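Local coordinates for protein N-acetylneuraminic acid (Sialic acid) synthetase (Leptospira borgpetersenii serovar Hardjo-bovis, PDB 6NCS) that probably makes N-acylneuraminate 9-phosphate or a related sialic acid on a TIM-barrel-type domain that binds manganese, at residues Q61-E66 with P81-K86. Sequence-based numbering, arbitrary orientation.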
loop_
_atom_site.group_PDB
_atom_site.type_symbol
_atom_site.label_atom_id
_atom_site.label_comp_id
_atom_site.label_asym_id
_atom_site.label_seq_id
_atom_site.Cartn_x
_atom_site.Cartn_y
_atom_site.Cartn_z
ATOM N N GLN A 61 -0.256 29.432 4.261
ATOM C CA GLN A 61 0.568 29.881 3.140
ATOM C C GLN A 61 0.968 31.332 3.355
ATOM O O GLN A 61 0.116 32.169 3.671
ATOM C CB GLN A 61 -0.159 29.737 1.797
ATOM C CG GLN A 61 -0.420 28.272 1.436
ATOM C CD GLN A 61 -1.151 28.090 0.121
ATOM O OE1 GLN A 61 -1.243 29.006 -0.693
ATOM N NE2 GLN A 61 -1.700 26.894 -0.081
ATOM N N ALA A 62 2.255 31.619 3.164
ATOM C CA ALA A 62 2.836 32.944 3.389
ATOM C C ALA A 62 3.397 33.450 2.065
ATOM O O ALA A 62 4.435 32.964 1.596
ATOM C CB ALA A 62 3.925 32.880 4.463
ATOM N N TYR A 63 2.721 34.427 1.458
ATOM C CA TYR A 63 3.037 34.778 0.081
ATOM C C TYR A 63 2.657 36.223 -0.182
ATOM O O TYR A 63 1.870 36.827 0.555
ATOM C CB TYR A 63 2.291 33.875 -0.916
ATOM C CG TYR A 63 0.798 34.051 -0.790
ATOM C CD1 TYR A 63 0.096 33.437 0.237
ATOM C CD2 TYR A 63 0.097 34.869 -1.670
ATOM C CE1 TYR A 63 -1.270 33.634 0.384
ATOM C CE2 TYR A 63 -1.264 35.065 -1.533
ATOM C CZ TYR A 63 -1.940 34.439 -0.507
ATOM O OH TYR A 63 -3.294 34.637 -0.366
ATOM N N ASN A 64 3.230 36.761 -1.251
ATOM C CA ASN A 64 2.766 37.993 -1.876
ATOM C C ASN A 64 2.104 37.626 -3.199
ATOM O O ASN A 64 2.708 36.933 -4.027
ATOM C CB ASN A 64 3.929 38.963 -2.096
ATOM C CG ASN A 64 3.537 40.164 -2.938
ATOM O OD1 ASN A 64 3.777 40.196 -4.144
ATOM N ND2 ASN A 64 2.932 41.164 -2.299
ATOM N N SER A 65 0.858 38.074 -3.386
ATOM C CA SER A 65 0.068 37.652 -4.543
ATOM C C SER A 65 0.767 37.980 -5.858
ATOM O O SER A 65 0.853 37.132 -6.756
ATOM C CB SER A 65 -1.311 38.311 -4.500
ATOM O OG SER A 65 -2.010 37.951 -3.319
ATOM N N GLU A 66 1.249 39.221 -6.000
ATOM C CA GLU A 66 1.887 39.638 -7.246
ATOM C C GLU A 66 3.173 38.859 -7.507
ATOM O O GLU A 66 3.470 38.498 -8.653
ATOM C CB GLU A 66 2.168 41.139 -7.211
ATOM C CG GLU A 66 0.926 42.008 -7.342
ATOM C CD GLU A 66 0.238 42.283 -6.016
ATOM O OE1 GLU A 66 0.651 41.713 -4.982
ATOM O OE2 GLU A 66 -0.716 43.090 -6.011
ATOM N N PRO A 81 -7.052 38.696 -1.083
ATOM C CA PRO A 81 -7.702 38.807 0.234
ATOM C C PRO A 81 -7.212 37.799 1.252
ATOM O O PRO A 81 -7.374 38.046 2.450
ATOM C CB PRO A 81 -9.189 38.580 -0.082
ATOM C CG PRO A 81 -9.327 38.934 -1.502
ATOM C CD PRO A 81 -8.051 38.506 -2.151
ATOM N N ALA A 82 -6.640 36.680 0.826
ATOM C CA ALA A 82 -6.237 35.622 1.742
ATOM C C ALA A 82 -4.816 35.793 2.257
ATOM O O ALA A 82 -4.324 34.917 2.970
ATOM C CB ALA A 82 -6.382 34.256 1.060
ATOM N N GLU A 83 -4.146 36.897 1.926
ATOM C CA GLU A 83 -2.806 37.123 2.450
ATOM C C GLU A 83 -2.864 37.354 3.953
ATOM O O GLU A 83 -3.693 38.130 4.440
ATOM C CB GLU A 83 -2.157 38.323 1.764
ATOM C CG GLU A 83 -1.688 38.055 0.341
ATOM C CD GLU A 83 -0.890 39.210 -0.246
ATOM O OE1 GLU A 83 -0.358 40.025 0.537
ATOM O OE2 GLU A 83 -0.797 39.304 -1.490
ATOM N N PHE A 84 -1.986 36.680 4.686
ATOM C CA PHE A 84 -1.746 36.961 6.093
ATOM C C PHE A 84 -0.333 37.497 6.272
ATOM O O PHE A 84 0.572 37.172 5.501
ATOM C CB PHE A 84 -1.915 35.712 6.959
ATOM C CG PHE A 84 -3.346 35.379 7.280
ATOM C CD1 PHE A 84 -4.297 36.380 7.415
ATOM C CD2 PHE A 84 -3.735 34.059 7.461
ATOM C CE1 PHE A 84 -5.612 36.070 7.710
ATOM C CE2 PHE A 84 -5.048 33.749 7.768
ATOM C CZ PHE A 84 -5.986 34.753 7.887
ATOM N N GLY A 85 -0.145 38.302 7.307
ATOM C CA GLY A 85 1.176 38.806 7.607
ATOM C C GLY A 85 1.661 38.362 8.967
ATOM O O GLY A 85 0.994 37.570 9.638
ATOM N N LYS A 86 2.805 38.901 9.394
ATOM C CA LYS A 86 3.427 38.466 10.642
ATOM C C LYS A 86 2.458 38.524 11.818
ATOM O O LYS A 86 2.408 37.598 12.634
ATOM C CB LYS A 86 4.665 39.320 10.920
ATOM C CG LYS A 86 5.527 38.838 12.082
ATOM C CD LYS A 86 6.752 39.730 12.248
ATOM C CE LYS A 86 7.661 39.268 13.381
ATOM N NZ LYS A 86 8.916 40.074 13.426
HETATM O O HOH W 1 -2.362 33.368 3.891
HETATM O O HOH W 2 0.497 35.804 2.766
HETATM O O HOH W 3 2.159 40.868 0.381
#
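Glu83 sends its carboxylate to Ser65 at the start of helix 65-69, and one oxygen does most of the work. OE2 accepts from Ser65 N at 2.8 Å, met from above the carboxylate plane, and from Ser65 OG at 2.6 Å through its anti lone pair. The chain of Glu83 is extended beyond CG (chi2 -173°), which carries CD across to the serine. Lys80 adds a salt bridge to the same OE2 and another to Glu66 OE1, thereby spanning two like charges that lie close together.

Packing of the Tyr63 ring flanks these bonds. The ring crosses the Glu83 chain obliquely, its CE2 3.6 Å from Glu83 CG, with ring and carboxylate planes 73° apart. Tyr63 OH rests 3.4 Å from Ala82 CB; its polar partner is the carbonyl oxygen of Val79, to which it is hydrogen-bonded.

Three waters bridge the two segments. One lies within hydrogen-bonding distance of the carbonyl oxygens of Gln61 and Ala82, with more acceptors around it than protons to give. A second links Tyr63 N to Phe84 O. Asn64, the N-cap of helix 65-69, accepts from Glu67 N with OD1, while its ND2 donates to the third water, which donates to Glu83 OE1 at 2.7 Å.

The contact thus closes the helical excursion between strand 57-62 of the barrel and helix 86-98, about 12 Å from the manganese as measured from the Tyr63 side chain. With two donors and a lysine gathered on OE2, and a helix N-terminus beside it, Glu83 is probably kept ionised.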